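Local coordinates for protein flavin-containing monooxygenase (Allium sativum, PDB 6WPU) that probably uses its bound FAD to oxygenate the sulfur atom of S-allyl-L-cysteine, at residues 70-75 against 199-204; 78-83 against 182-187; 82-87 against 203-208; 219-224 against 288-293. All coordinates share one frame; numbering follows the deposited sequence.

Interaction 1 (70-75 against 199-204); sequences DPMSQD and GKQMHS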
# COMPACT_ATOMS: atom_id res chain seq x y z
N ASP A 70 -6.52 18.91 9.13
CA ASP A 70 -7.14 18.16 10.23
C ASP A 70 -6.16 17.07 10.64
O ASP A 70 -5.95 16.12 9.86
CB ASP A 70 -8.48 17.57 9.78
CG ASP A 70 -9.12 16.67 10.83
OD1 ASP A 70 -8.60 16.55 11.95
OD2 ASP A 70 -10.16 16.06 10.52
N PRO A 71 -5.54 17.15 11.82
CA PRO A 71 -4.57 16.11 12.21
C PRO A 71 -5.17 14.72 12.27
O PRO A 71 -4.42 13.73 12.19
CB PRO A 71 -4.08 16.56 13.61
CG PRO A 71 -5.02 17.64 14.03
CD PRO A 71 -5.58 18.26 12.79
N MET A 72 -6.49 14.59 12.41
CA MET A 72 -7.13 13.28 12.40
C MET A 72 -7.55 12.85 11.00
O MET A 72 -7.95 11.70 10.81
CB MET A 72 -8.34 13.28 13.34
CG MET A 72 -7.96 13.24 14.83
SD MET A 72 -7.35 11.58 15.25
CE MET A 72 -8.91 10.73 15.51
N SER A 73 -7.47 13.74 10.01
CA SER A 73 -7.85 13.44 8.63
C SER A 73 -9.27 12.87 8.56
O SER A 73 -9.52 11.86 7.91
CB SER A 73 -6.86 12.48 7.98
OG SER A 73 -5.61 13.11 7.77
N GLN A 74 -10.19 13.51 9.29
CA GLN A 74 -11.59 13.11 9.30
C GLN A 74 -12.54 14.13 8.69
O GLN A 74 -13.64 13.76 8.28
CB GLN A 74 -12.06 12.83 10.73
CG GLN A 74 -11.53 11.53 11.33
CD GLN A 74 -11.90 11.42 12.80
OE1 GLN A 74 -12.08 12.43 13.47
NE2 GLN A 74 -12.04 10.20 13.29
N ASP A 75 -12.16 15.41 8.65
CA ASP A 75 -13.02 16.44 8.08
C ASP A 75 -13.19 16.20 6.57
O ASP A 75 -12.20 16.15 5.82
CB ASP A 75 -12.43 17.81 8.35
CG ASP A 75 -13.18 18.93 7.65
OD1 ASP A 75 -14.35 18.73 7.27
OD2 ASP A 75 -12.58 20.01 7.48
N GLY A 199 -6.17 16.02 25.19
CA GLY A 199 -4.91 16.21 24.51
C GLY A 199 -5.02 16.22 22.99
O GLY A 199 -6.09 16.41 22.41
N LYS A 200 -3.87 16.03 22.34
CA LYS A 200 -3.78 16.06 20.89
C LYS A 200 -4.00 14.66 20.31
O LYS A 200 -3.33 13.71 20.71
CB LYS A 200 -2.42 16.59 20.43
CG LYS A 200 -2.11 18.03 20.81
CD LYS A 200 -0.77 18.45 20.22
CE LYS A 200 -0.31 19.79 20.76
NZ LYS A 200 0.18 19.65 22.17
N GLN A 201 -4.91 14.56 19.36
CA GLN A 201 -5.23 13.32 18.67
C GLN A 201 -4.88 13.49 17.21
O GLN A 201 -5.23 14.51 16.60
CB GLN A 201 -6.72 13.00 18.81
CG GLN A 201 -7.04 11.69 19.44
CD GLN A 201 -8.49 11.30 19.24
OE1 GLN A 201 -8.79 10.19 18.77
NE2 GLN A 201 -9.41 12.19 19.60
N MET A 202 -4.17 12.51 16.64
CA MET A 202 -3.78 12.56 15.23
C MET A 202 -3.70 11.15 14.67
O MET A 202 -3.61 10.16 15.40
CB MET A 202 -2.43 13.26 15.04
CG MET A 202 -1.30 12.56 15.79
SD MET A 202 0.32 13.31 15.51
CE MET A 202 0.52 13.08 13.73
N HIS A 203 -3.74 11.07 13.34
CA HIS A 203 -3.49 9.84 12.61
C HIS A 203 -2.07 9.88 12.07
O HIS A 203 -1.56 10.95 11.74
CB HIS A 203 -4.50 9.66 11.46
CG HIS A 203 -4.49 8.28 10.86
ND1 HIS A 203 -3.60 7.89 9.88
CD2 HIS A 203 -5.26 7.19 11.12
CE1 HIS A 203 -3.82 6.63 9.57
NE2 HIS A 203 -4.82 6.18 10.31
N SER A 204 -1.42 8.72 12.03
CA SER A 204 -0.05 8.64 11.52
C SER A 204 0.06 9.08 10.07
O SER A 204 1.17 9.36 9.61
CB SER A 204 0.46 7.20 11.62
OG SER A 204 -0.32 6.33 10.82
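Pro71 offers its carbonyl oxygen to the backbone N of His203, and this hooks a type I beta turn, Asp70 to Ser73, onto strand 200-203 at one margin of the mixed sheet. The N-to-O distance is 3.0 Å and the bond is nearly straight, at 167°. The same Pro71 oxygen faces CA of Met202 at 3.3 Å, a CA-H...O contact, while Pro71 CB rests against Met202 CB at 4.0 Å. Asp70 adds an Asx turn within it, OD1 accepting from Met72 N; Asp70 OD2 takes the amides of both Gln74 and Asp75.

From CB outward, Met72 makes no close approach to the strand at first, but CG already lies 3.5 Å from Gln201 O. SD then passes 3.6 Å from the backbone N of Met202. The chain is bent at both chi2 (-73°) and chi3 (-83°), which lays the thioether obliquely across the Gln201 side chain. That amide is itself tied down, because Gln201 OE1 is hydrogen-bonded to His292 NE2 on the neighbouring strand 289-292. At the tip, the Met72 CE methyl sits 3.3 Å from Gln201 OE1.

Interaction 2 (78-83 against 182-187); sequences RPIVHS and HYTEPR. With FAD (flavin-adenine dinucleotide), chain B.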
# COMPACT_ATOMS: atom_id res chain seq x y z
N ARG A 78 -11.59 18.49 3.88
CA ARG A 78 -10.20 18.85 4.08
C ARG A 78 -9.41 18.67 2.78
O ARG A 78 -9.73 17.81 1.96
CB ARG A 78 -9.58 17.98 5.18
CG ARG A 78 -9.30 16.53 4.75
CD ARG A 78 -9.06 15.59 5.94
NE ARG A 78 -8.71 14.26 5.46
CZ ARG A 78 -9.61 13.34 5.12
NH1 ARG A 78 -10.90 13.63 5.23
NH2 ARG A 78 -9.21 12.15 4.66
N PRO A 79 -8.38 19.50 2.56
CA PRO A 79 -7.38 19.17 1.53
C PRO A 79 -6.75 17.83 1.85
O PRO A 79 -6.55 17.48 3.02
CB PRO A 79 -6.36 20.31 1.62
CG PRO A 79 -7.01 21.38 2.41
CD PRO A 79 -8.07 20.75 3.27
N ILE A 80 -6.44 17.07 0.80
CA ILE A 80 -5.90 15.73 0.93
C ILE A 80 -4.41 15.77 0.62
O ILE A 80 -4.01 16.32 -0.41
CB ILE A 80 -6.62 14.73 0.01
CG1 ILE A 80 -8.12 14.67 0.33
CG2 ILE A 80 -6.00 13.32 0.15
CD1 ILE A 80 -8.42 14.38 1.83
N VAL A 81 -3.59 15.19 1.49
CA VAL A 81 -2.19 14.92 1.19
C VAL A 81 -2.08 13.44 0.87
O VAL A 81 -2.53 12.59 1.65
CB VAL A 81 -1.27 15.31 2.36
CG1 VAL A 81 0.16 14.99 2.02
CG2 VAL A 81 -1.41 16.80 2.68
N HIS A 82 -1.51 13.10 -0.28
CA HIS A 82 -1.59 11.71 -0.72
C HIS A 82 -0.59 10.82 0.02
O HIS A 82 -0.94 9.72 0.48
CB HIS A 82 -1.36 11.56 -2.22
CG HIS A 82 -1.37 10.13 -2.66
ND1 HIS A 82 -2.52 9.47 -3.03
CD2 HIS A 82 -0.38 9.21 -2.70
CE1 HIS A 82 -2.23 8.21 -3.31
NE2 HIS A 82 -0.94 8.03 -3.13
N SER A 83 0.64 11.29 0.19
CA SER A 83 1.67 10.47 0.83
C SER A 83 1.56 10.43 2.36
O SER A 83 1.30 11.45 3.01
CB SER A 83 3.06 10.98 0.45
OG SER A 83 4.04 10.14 1.04
N HIS A 182 -4.22 2.62 -1.79
CA HIS A 182 -5.12 2.48 -0.65
C HIS A 182 -4.43 2.84 0.66
O HIS A 182 -4.74 2.26 1.71
CB HIS A 182 -5.70 1.06 -0.56
CG HIS A 182 -4.67 -0.03 -0.46
ND1 HIS A 182 -4.28 -0.79 -1.55
CD2 HIS A 182 -3.96 -0.50 0.59
CE1 HIS A 182 -3.38 -1.68 -1.17
NE2 HIS A 182 -3.16 -1.52 0.13
N TYR A 183 -3.52 3.81 0.64
CA TYR A 183 -2.84 4.23 1.86
C TYR A 183 -2.97 5.74 2.08
O TYR A 183 -2.01 6.43 2.45
CB TYR A 183 -1.38 3.78 1.82
CG TYR A 183 -1.24 2.28 2.06
CD1 TYR A 183 -1.71 1.69 3.25
CD2 TYR A 183 -0.65 1.45 1.10
CE1 TYR A 183 -1.60 0.31 3.49
CE2 TYR A 183 -0.53 0.08 1.32
CZ TYR A 183 -1.00 -0.49 2.52
OH TYR A 183 -0.88 -1.86 2.72
N THR A 184 -4.18 6.26 1.90
CA THR A 184 -4.42 7.69 2.04
C THR A 184 -5.63 8.01 2.91
O THR A 184 -5.58 8.95 3.70
CB THR A 184 -4.60 8.32 0.64
OG1 THR A 184 -3.37 8.19 -0.07
CG2 THR A 184 -4.94 9.80 0.74
N GLU A 185 -6.72 7.25 2.79
CA GLU A 185 -7.90 7.48 3.61
C GLU A 185 -7.78 6.67 4.90
O GLU A 185 -7.75 5.43 4.84
CB GLU A 185 -9.15 7.09 2.85
CG GLU A 185 -10.46 7.40 3.58
CD GLU A 185 -10.79 8.90 3.65
OE1 GLU A 185 -10.08 9.70 3.01
OE2 GLU A 185 -11.75 9.27 4.34
N PRO A 186 -7.72 7.31 6.07
CA PRO A 186 -7.40 6.60 7.32
C PRO A 186 -8.56 5.79 7.89
O PRO A 186 -9.73 6.11 7.70
CB PRO A 186 -7.05 7.74 8.29
CG PRO A 186 -7.93 8.84 7.85
CD PRO A 186 -7.88 8.75 6.31
N ARG A 187 -8.20 4.75 8.63
CA ARG A 187 -9.11 4.13 9.57
C ARG A 187 -8.54 4.29 10.97
O ARG A 187 -7.35 4.55 11.16
CB ARG A 187 -9.38 2.66 9.24
CG ARG A 187 -8.35 1.69 9.70
CD ARG A 187 -8.65 0.26 9.21
NE ARG A 187 -9.98 -0.23 9.55
CZ ARG A 187 -10.26 -1.01 10.60
NH1 ARG A 187 -9.30 -1.36 11.45
NH2 ARG A 187 -11.52 -1.43 10.82
PA FAD B . 0.20 4.90 -4.53
O1A FAD B . 1.71 4.98 -4.25
O2A FAD B . -0.75 5.44 -3.59
O5B FAD B . -0.19 5.62 -5.79
C5B FAD B . -1.50 5.93 -6.25
C4B FAD B . -1.48 7.11 -7.24
O4B FAD B . -2.72 7.40 -7.82
C3B FAD B . -0.98 8.39 -6.61
O3B FAD B . 0.05 8.95 -7.36
C2B FAD B . -2.16 9.29 -6.61
O2B FAD B . -1.83 10.63 -6.74
C1B FAD B . -2.91 8.79 -7.82
N9A FAD B . -4.33 9.04 -7.77
C8A FAD B . -5.17 8.77 -6.70
N7A FAD B . -6.42 9.13 -7.01
C5A FAD B . -6.45 9.68 -8.29
C6A FAD B . -7.44 10.23 -9.10
N6A FAD B . -8.82 10.30 -8.66
N1A FAD B . -7.13 10.66 -10.33
C2A FAD B . -5.86 10.62 -10.80
N3A FAD B . -4.85 10.11 -10.05
C4A FAD B . -5.12 9.64 -8.80
N1 FAD B . 6.23 -1.26 -0.18
C2 FAD B . 7.57 -1.75 -0.41
O2 FAD B . 7.84 -2.51 -1.49
N3 FAD B . 8.55 -1.56 0.53
C4 FAD B . 8.30 -0.81 1.67
O4 FAD B . 9.26 -0.59 2.60
C4X FAD B . 7.02 -0.09 1.82
N5 FAD B . 6.86 0.84 2.84
C5X FAD B . 5.66 1.54 2.94
C6 FAD B . 5.50 2.47 3.98
C7 FAD B . 4.30 3.17 4.07
C7M FAD B . 4.14 4.17 5.19
C8 FAD B . 3.28 2.96 3.15
C8M FAD B . 1.98 3.69 3.23
C9 FAD B . 3.44 2.02 2.12
C9A FAD B . 4.63 1.32 2.02
N10 FAD B . 4.80 0.37 0.95
C10 FAD B . 6.00 -0.34 0.84
C1' FAD B . 3.70 0.11 0.01
C2' FAD B . 3.42 1.09 -1.11
O2' FAD B . 2.10 1.43 -1.07
C3' FAD B . 3.67 0.32 -2.39
O3' FAD B . 5.04 0.20 -2.41
C4' FAD B . 3.22 1.00 -3.68
O4' FAD B . 3.70 2.30 -3.65
C5' FAD B . 1.71 0.98 -3.97
O5' FAD B . 1.59 1.97 -4.96
P FAD B . 0.30 2.44 -5.74
O1P FAD B . 0.64 2.90 -7.21
O2P FAD B . -0.75 1.27 -5.54
O3P FAD B . -0.37 3.52 -4.69
O HOH W 1 -6.54 11.59 3.62
O HOH W 2 -12.86 11.50 4.35
O HOH W 3 0.41 7.05 1.42
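Thr184 OG1 donates to His82 O over 2.9 Å, meeting the oxygen in the carbonyl plane on a lone pair. The second polar link is a salt bridge: Arg78 NH2 reaches Glu185 OE1 at 3.1 Å, bent to 139° at the hydrogen. The carboxylate oxygen lies near the guanidinium plane, but the donor stands above the carboxylate, the two planes being 45° apart. Arg78 NE is engaged in another salt bridge, with Glu68, so two acids share this buried guanidinium. Water 1 joins Arg78 NH2 to Thr184 O, and water 3 donates to both His82 O and Tyr183 O.

His82 has two modelled conformers; in this one NE2 donates to the FAD phosphate oxygen O2A at 2.6 Å. Thr184 OG1 lies 3.3 Å above one face of the imidazole, and the FAD ribose carbon C2B lies over the opposite face. The loop carrying His82 thus lines the FAD pocket, while 182-187 leaves the parallel FAD-binding sheet for the small pairing of 185-186 with 296-297, probably one of the connections between the two dinucleotide-binding domains of a flavin-containing monooxygenase. A valine in place of Thr184 would probably leave His82 O without its direct protein donor, relying on water 3.

Outside these bonds the contacts are mostly carbon to carbon. With OG1 turned to His82 O (chi1 -64°), Thr184 CG2 is left to meet Ile80 CG2 at 3.7 Å, while Ile80 CD1 lies over a face of the Arg78 guanidinium. Tyr183 CB touches the flavin methyl C8M at 3.6 Å.

Interaction 3 (82-87 against 203-208); sequences HSSLYK and HSHNYR. With FAD (flavin-adenine dinucleotide), chain B.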
# COMPACT_ATOMS: atom_id res chain seq x y z
N HIS A 82 -1.51 13.10 -0.28
CA HIS A 82 -1.59 11.71 -0.72
C HIS A 82 -0.59 10.82 0.02
O HIS A 82 -0.94 9.72 0.48
CB HIS A 82 -1.36 11.56 -2.22
CG HIS A 82 -1.37 10.13 -2.66
ND1 HIS A 82 -2.52 9.47 -3.03
CD2 HIS A 82 -0.38 9.21 -2.70
CE1 HIS A 82 -2.23 8.21 -3.31
NE2 HIS A 82 -0.94 8.03 -3.13
N SER A 83 0.64 11.29 0.19
CA SER A 83 1.67 10.47 0.83
C SER A 83 1.56 10.43 2.36
O SER A 83 1.30 11.45 3.01
CB SER A 83 3.06 10.98 0.45
OG SER A 83 4.04 10.14 1.04
N SER A 84 1.78 9.24 2.92
CA SER A 84 1.90 9.00 4.36
C SER A 84 3.34 8.84 4.83
O SER A 84 3.55 8.52 6.00
CB SER A 84 1.12 7.74 4.75
OG SER A 84 -0.22 7.82 4.29
N LEU A 85 4.34 9.00 3.96
CA LEU A 85 5.71 8.74 4.39
C LEU A 85 6.16 9.78 5.41
O LEU A 85 5.85 10.96 5.28
CB LEU A 85 6.68 8.79 3.21
CG LEU A 85 6.57 7.83 2.05
CD1 LEU A 85 7.62 8.20 0.99
CD2 LEU A 85 6.74 6.41 2.51
N TYR A 86 6.91 9.33 6.42
CA TYR A 86 7.60 10.27 7.30
C TYR A 86 9.05 10.41 6.84
O TYR A 86 9.55 9.60 6.05
CB TYR A 86 7.52 9.83 8.77
CG TYR A 86 7.86 8.37 9.01
CD1 TYR A 86 6.87 7.38 8.90
CD2 TYR A 86 9.15 7.99 9.37
CE1 TYR A 86 7.18 6.04 9.10
CE2 TYR A 86 9.46 6.64 9.59
CZ TYR A 86 8.47 5.69 9.45
OH TYR A 86 8.77 4.37 9.66
N LYS A 87 9.72 11.45 7.33
CA LYS A 87 10.95 11.88 6.67
C LYS A 87 12.06 10.83 6.77
O LYS A 87 12.82 10.64 5.82
CB LYS A 87 11.42 13.22 7.25
CG LYS A 87 12.70 13.75 6.59
CD LYS A 87 13.00 15.17 7.08
CE LYS A 87 14.35 15.69 6.63
NZ LYS A 87 15.45 15.22 7.52
N HIS A 203 -3.74 11.07 13.34
CA HIS A 203 -3.49 9.84 12.61
C HIS A 203 -2.07 9.88 12.07
O HIS A 203 -1.56 10.95 11.74
CB HIS A 203 -4.50 9.66 11.46
CG HIS A 203 -4.49 8.28 10.86
ND1 HIS A 203 -3.60 7.89 9.88
CD2 HIS A 203 -5.26 7.19 11.12
CE1 HIS A 203 -3.82 6.63 9.57
NE2 HIS A 203 -4.82 6.18 10.31
N SER A 204 -1.42 8.72 12.03
CA SER A 204 -0.05 8.64 11.52
C SER A 204 0.06 9.08 10.07
O SER A 204 1.17 9.36 9.61
CB SER A 204 0.46 7.20 11.62
OG SER A 204 -0.32 6.33 10.82
N HIS A 205 -1.06 9.15 9.34
CA HIS A 205 -1.04 9.70 7.99
C HIS A 205 -0.39 11.08 7.98
O HIS A 205 0.21 11.48 6.98
CB HIS A 205 -2.45 9.79 7.43
CG HIS A 205 -2.52 10.39 6.05
ND1 HIS A 205 -1.96 9.78 4.95
CD2 HIS A 205 -3.11 11.52 5.61
CE1 HIS A 205 -2.19 10.53 3.88
NE2 HIS A 205 -2.89 11.59 4.25
N ASN A 206 -0.48 11.81 9.09
CA ASN A 206 0.09 13.15 9.17
C ASN A 206 1.41 13.18 9.93
O ASN A 206 1.91 14.27 10.24
CB ASN A 206 -0.93 14.10 9.79
CG ASN A 206 -2.17 14.24 8.91
OD1 ASN A 206 -2.06 14.57 7.74
ND2 ASN A 206 -3.34 13.96 9.47
N TYR A 207 2.00 12.02 10.23
CA TYR A 207 3.27 12.01 10.95
C TYR A 207 4.42 12.22 9.96
O TYR A 207 4.50 11.54 8.94
CB TYR A 207 3.49 10.71 11.73
CG TYR A 207 4.86 10.75 12.37
CD1 TYR A 207 5.13 11.62 13.44
CD2 TYR A 207 5.91 10.01 11.85
CE1 TYR A 207 6.40 11.70 14.00
CE2 TYR A 207 7.20 10.08 12.40
CZ TYR A 207 7.43 10.94 13.47
OH TYR A 207 8.68 11.03 14.02
N ARG A 208 5.31 13.17 10.28
CA ARG A 208 6.43 13.45 9.39
C ARG A 208 7.78 13.40 10.10
O ARG A 208 8.72 12.77 9.60
CB ARG A 208 6.27 14.83 8.74
CG ARG A 208 5.07 14.91 7.78
CD ARG A 208 5.20 13.91 6.63
NE ARG A 208 4.06 14.07 5.74
CZ ARG A 208 2.96 13.32 5.79
NH1 ARG A 208 2.87 12.32 6.66
NH2 ARG A 208 1.97 13.58 4.94
PA FAD B . 0.20 4.90 -4.53
O1A FAD B . 1.71 4.98 -4.25
O2A FAD B . -0.75 5.44 -3.59
O5B FAD B . -0.19 5.62 -5.79
C5B FAD B . -1.50 5.93 -6.25
C4B FAD B . -1.48 7.11 -7.24
O4B FAD B . -2.72 7.40 -7.82
C3B FAD B . -0.98 8.39 -6.61
O3B FAD B . 0.05 8.95 -7.36
C2B FAD B . -2.16 9.29 -6.61
O2B FAD B . -1.83 10.63 -6.74
C1B FAD B . -2.91 8.79 -7.82
N9A FAD B . -4.33 9.04 -7.77
C8A FAD B . -5.17 8.77 -6.70
N7A FAD B . -6.42 9.13 -7.01
C5A FAD B . -6.45 9.68 -8.29
C6A FAD B . -7.44 10.23 -9.10
N6A FAD B . -8.82 10.30 -8.66
N1A FAD B . -7.13 10.66 -10.33
C2A FAD B . -5.86 10.62 -10.80
N3A FAD B . -4.85 10.11 -10.05
C4A FAD B . -5.12 9.64 -8.80
N1 FAD B . 6.23 -1.26 -0.18
C2 FAD B . 7.57 -1.75 -0.41
O2 FAD B . 7.84 -2.51 -1.49
N3 FAD B . 8.55 -1.56 0.53
C4 FAD B . 8.30 -0.81 1.67
O4 FAD B . 9.26 -0.59 2.60
C4X FAD B . 7.02 -0.09 1.82
N5 FAD B . 6.86 0.84 2.84
C5X FAD B . 5.66 1.54 2.94
C6 FAD B . 5.50 2.47 3.98
C7 FAD B . 4.30 3.17 4.07
C7M FAD B . 4.14 4.17 5.19
C8 FAD B . 3.28 2.96 3.15
C8M FAD B . 1.98 3.69 3.23
C9 FAD B . 3.44 2.02 2.12
C9A FAD B . 4.63 1.32 2.02
N10 FAD B . 4.80 0.37 0.95
C10 FAD B . 6.00 -0.34 0.84
C1' FAD B . 3.70 0.11 0.01
C2' FAD B . 3.42 1.09 -1.11
O2' FAD B . 2.10 1.43 -1.07
C3' FAD B . 3.67 0.32 -2.39
O3' FAD B . 5.04 0.20 -2.41
C4' FAD B . 3.22 1.00 -3.68
O4' FAD B . 3.70 2.30 -3.65
C5' FAD B . 1.71 0.98 -3.97
O5' FAD B . 1.59 1.97 -4.96
P FAD B . 0.30 2.44 -5.74
O1P FAD B . 0.64 2.90 -7.21
O2P FAD B . -0.75 1.27 -5.54
O3P FAD B . -0.37 3.52 -4.69
O HOH W 4 3.16 7.84 8.67
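His205 presents its imidazole edge to Ser84: ND1 donates to Ser84 OG over 2.7 Å, with the oxygen only 8° out of the ring plane. Ser84 OG is further hydrogen-bonded to Tyr183 O and Tyr296 OH, and His205 NE2 to Glu68, which together fix the turn of the ring.

Farther along, the Tyr86 and Tyr207 rings meet obliquely, planes 54° apart, with Tyr207 CD2 at 3.5 Å from Tyr86 CB. Tyr207 OH is held by Asp233. Beside these pairs the Arg208 chain, bent at chi2 (-60°), folds back so that Leu85 O stands over one face of its guanidinium. Arg208 NH1 grips two backbone oxygens of its own segment, His205 O at 2.8 Å and Tyr207 O at 2.9 Å; NE and NH2 bind Thr64 O and Asp66 O. A leucine replacing Arg208 would probably leave these carbonyls without their donors and free the loops they hold to shift.

The backbones are joined by Lys87 N to Arg208 O, 2.8 Å and practically straight. Water 4 bridges Ser84 O and Ser204 O. All this packs the FAD-pocket loop against the connection between strands 200-203 and 217-221, probably the seam of the two dinucleotide domains of flavin-containing monooxygenases.

Interaction 4 (219-224 against 288-293); sequences VIIGSS and DVIMHC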
# COMPACT_ATOMS: atom_id res chain seq x y z
N VAL A 219 1.41 8.31 22.96
CA VAL A 219 0.87 6.97 22.81
C VAL A 219 0.70 6.69 21.32
O VAL A 219 0.11 7.50 20.59
CB VAL A 219 -0.45 6.80 23.57
CG1 VAL A 219 -1.03 5.40 23.33
CG2 VAL A 219 -0.22 7.04 25.08
N ILE A 220 1.26 5.58 20.86
CA ILE A 220 1.13 5.12 19.48
C ILE A 220 0.26 3.87 19.51
O ILE A 220 0.65 2.87 20.12
CB ILE A 220 2.49 4.80 18.84
CG1 ILE A 220 3.54 5.89 19.09
CG2 ILE A 220 2.34 4.53 17.36
CD1 ILE A 220 3.47 7.04 18.19
N ILE A 221 -0.91 3.93 18.87
CA ILE A 221 -1.80 2.77 18.78
C ILE A 221 -1.54 2.07 17.45
O ILE A 221 -1.80 2.64 16.39
CB ILE A 221 -3.27 3.17 18.89
CG1 ILE A 221 -3.52 4.01 20.14
CG2 ILE A 221 -4.16 1.93 18.89
CD1 ILE A 221 -4.89 4.63 20.17
N GLY A 222 -1.04 0.84 17.51
CA GLY A 222 -0.91 0.04 16.30
C GLY A 222 -0.24 -1.28 16.59
O GLY A 222 0.53 -1.39 17.55
N SER A 223 -0.53 -2.30 15.79
CA SER A 223 0.04 -3.63 15.99
C SER A 223 1.08 -4.01 14.95
O SER A 223 1.67 -5.09 15.06
CB SER A 223 -1.08 -4.68 16.00
OG SER A 223 -1.85 -4.55 14.82
N SER A 224 1.33 -3.16 13.97
CA SER A 224 2.26 -3.46 12.89
C SER A 224 3.68 -3.03 13.25
O SER A 224 3.91 -2.28 14.20
CB SER A 224 1.83 -2.77 11.61
OG SER A 224 2.00 -1.37 11.72
N ASP A 288 0.26 13.67 26.31
CA ASP A 288 0.10 14.85 25.47
C ASP A 288 -0.48 14.53 24.10
O ASP A 288 -1.30 15.30 23.59
CB ASP A 288 1.46 15.55 25.31
CG ASP A 288 2.13 15.84 26.66
OD1 ASP A 288 1.57 16.67 27.42
OD2 ASP A 288 3.18 15.23 26.97
N VAL A 289 -0.06 13.42 23.48
CA VAL A 289 -0.42 13.09 22.10
C VAL A 289 -0.82 11.61 22.02
O VAL A 289 -0.09 10.74 22.50
CB VAL A 289 0.72 13.36 21.10
CG1 VAL A 289 0.23 13.09 19.64
CG2 VAL A 289 1.25 14.76 21.24
N ILE A 290 -1.95 11.34 21.38
CA ILE A 290 -2.33 9.98 20.98
C ILE A 290 -2.31 9.94 19.46
O ILE A 290 -2.98 10.74 18.80
CB ILE A 290 -3.72 9.59 21.51
CG1 ILE A 290 -3.73 9.56 23.04
CG2 ILE A 290 -4.12 8.23 20.95
CD1 ILE A 290 -5.09 9.31 23.63
N MET A 291 -1.54 9.01 18.90
CA MET A 291 -1.45 8.85 17.45
C MET A 291 -2.05 7.50 17.07
O MET A 291 -1.64 6.46 17.60
CB MET A 291 -0.00 8.95 16.97
CG MET A 291 0.13 8.72 15.44
SD MET A 291 1.83 8.63 14.84
CE MET A 291 2.62 10.03 15.66
N HIS A 292 -3.04 7.51 16.17
CA HIS A 292 -3.57 6.26 15.61
C HIS A 292 -2.65 5.81 14.48
O HIS A 292 -2.56 6.48 13.45
CB HIS A 292 -4.98 6.43 15.05
CG HIS A 292 -5.98 6.98 16.02
ND1 HIS A 292 -7.16 6.34 16.31
CD2 HIS A 292 -6.00 8.14 16.73
CE1 HIS A 292 -7.85 7.06 17.18
NE2 HIS A 292 -7.17 8.16 17.45
N CYS A 293 -1.95 4.69 14.67
CA CYS A 293 -1.25 4.05 13.55
C CYS A 293 -2.03 2.81 13.12
O CYS A 293 -1.53 1.69 13.09
CB CYS A 293 0.20 3.71 13.92
SG CYS A 293 1.36 3.46 12.49
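Val219 and Ile221 trade backbone hydrogen bonds with Val289, Met291 and Cys293 in a parallel ladder. Val219 N donates to Val289 O at 2.9 Å, and Met291 N returns a bond to Val219 O at 2.8 Å. Next, Ile221 N reaches Met291 O at 2.9 Å. The last rung, Cys293 N to Ile221 O, is short at 2.7 Å but more bent, 140° at the hydrogen, where the strands are ending. Both strands run the same way, 16° apart, and the backbone bonds upstream of that rung are close to linear.

On one face of the sheet, Ile220 and Met291 lie side by side pointing the same way. Met291 sends CG anti to its amide nitrogen (chi1 178°) and bends only at its end, bringing CE to 4.0 Å from Ile220 CD1. Ile220 CG2 also meets Cys293 CB, at 4.1 Å in the conformer described. On the other face Ile221 slants across Ile290, CD1 to CG2 at 3.8 Å, with Val219 next to Ile290.

Helix 225-234 packs over the first face: Ser231 touches Ile220 and Ile230 touches Met291. Beyond the pair, strand 240-244 bonds to Ile220 and Gly222, while strand 200-203 flanks 289-292; His292 ND1 is hydrogen-bonded to Ala189 N. Past Gly222, Ser224 takes the N-cap position of helix 225-234, its OG weakly bonded to Ala227 N. This strand, glycine-serine turn and helix are consistent with a Rossmann-type beta-alpha unit, probably that of the second, NADPH-binding domain of flavin-containing monooxygenases.

How the interactions relate
Interactions 3 and 4 are buried, interaction 2 is partly so, and interaction 1 lies at the surface. Interactions 1 to 3 draw on one long loop, 70-87, which meets three partners: the strand 200-203, the stretch around 185-186, and the turn after 203. Interactions 1 and 3 share His203 and Ser204, while 2 and 3 share His82 and Ser83, and both border FAD. Interaction 4 stands apart as regular sheet, but strand 289-292 bonds directly to strand 200-203, so it carries the platform on which interaction 1 docks. Chemistry follows place: aliphatic strand pairing in 4, a buried network of histidine, arginine and tyrosine in 3, charge and water in 2, and turn plus thioether packing in 1.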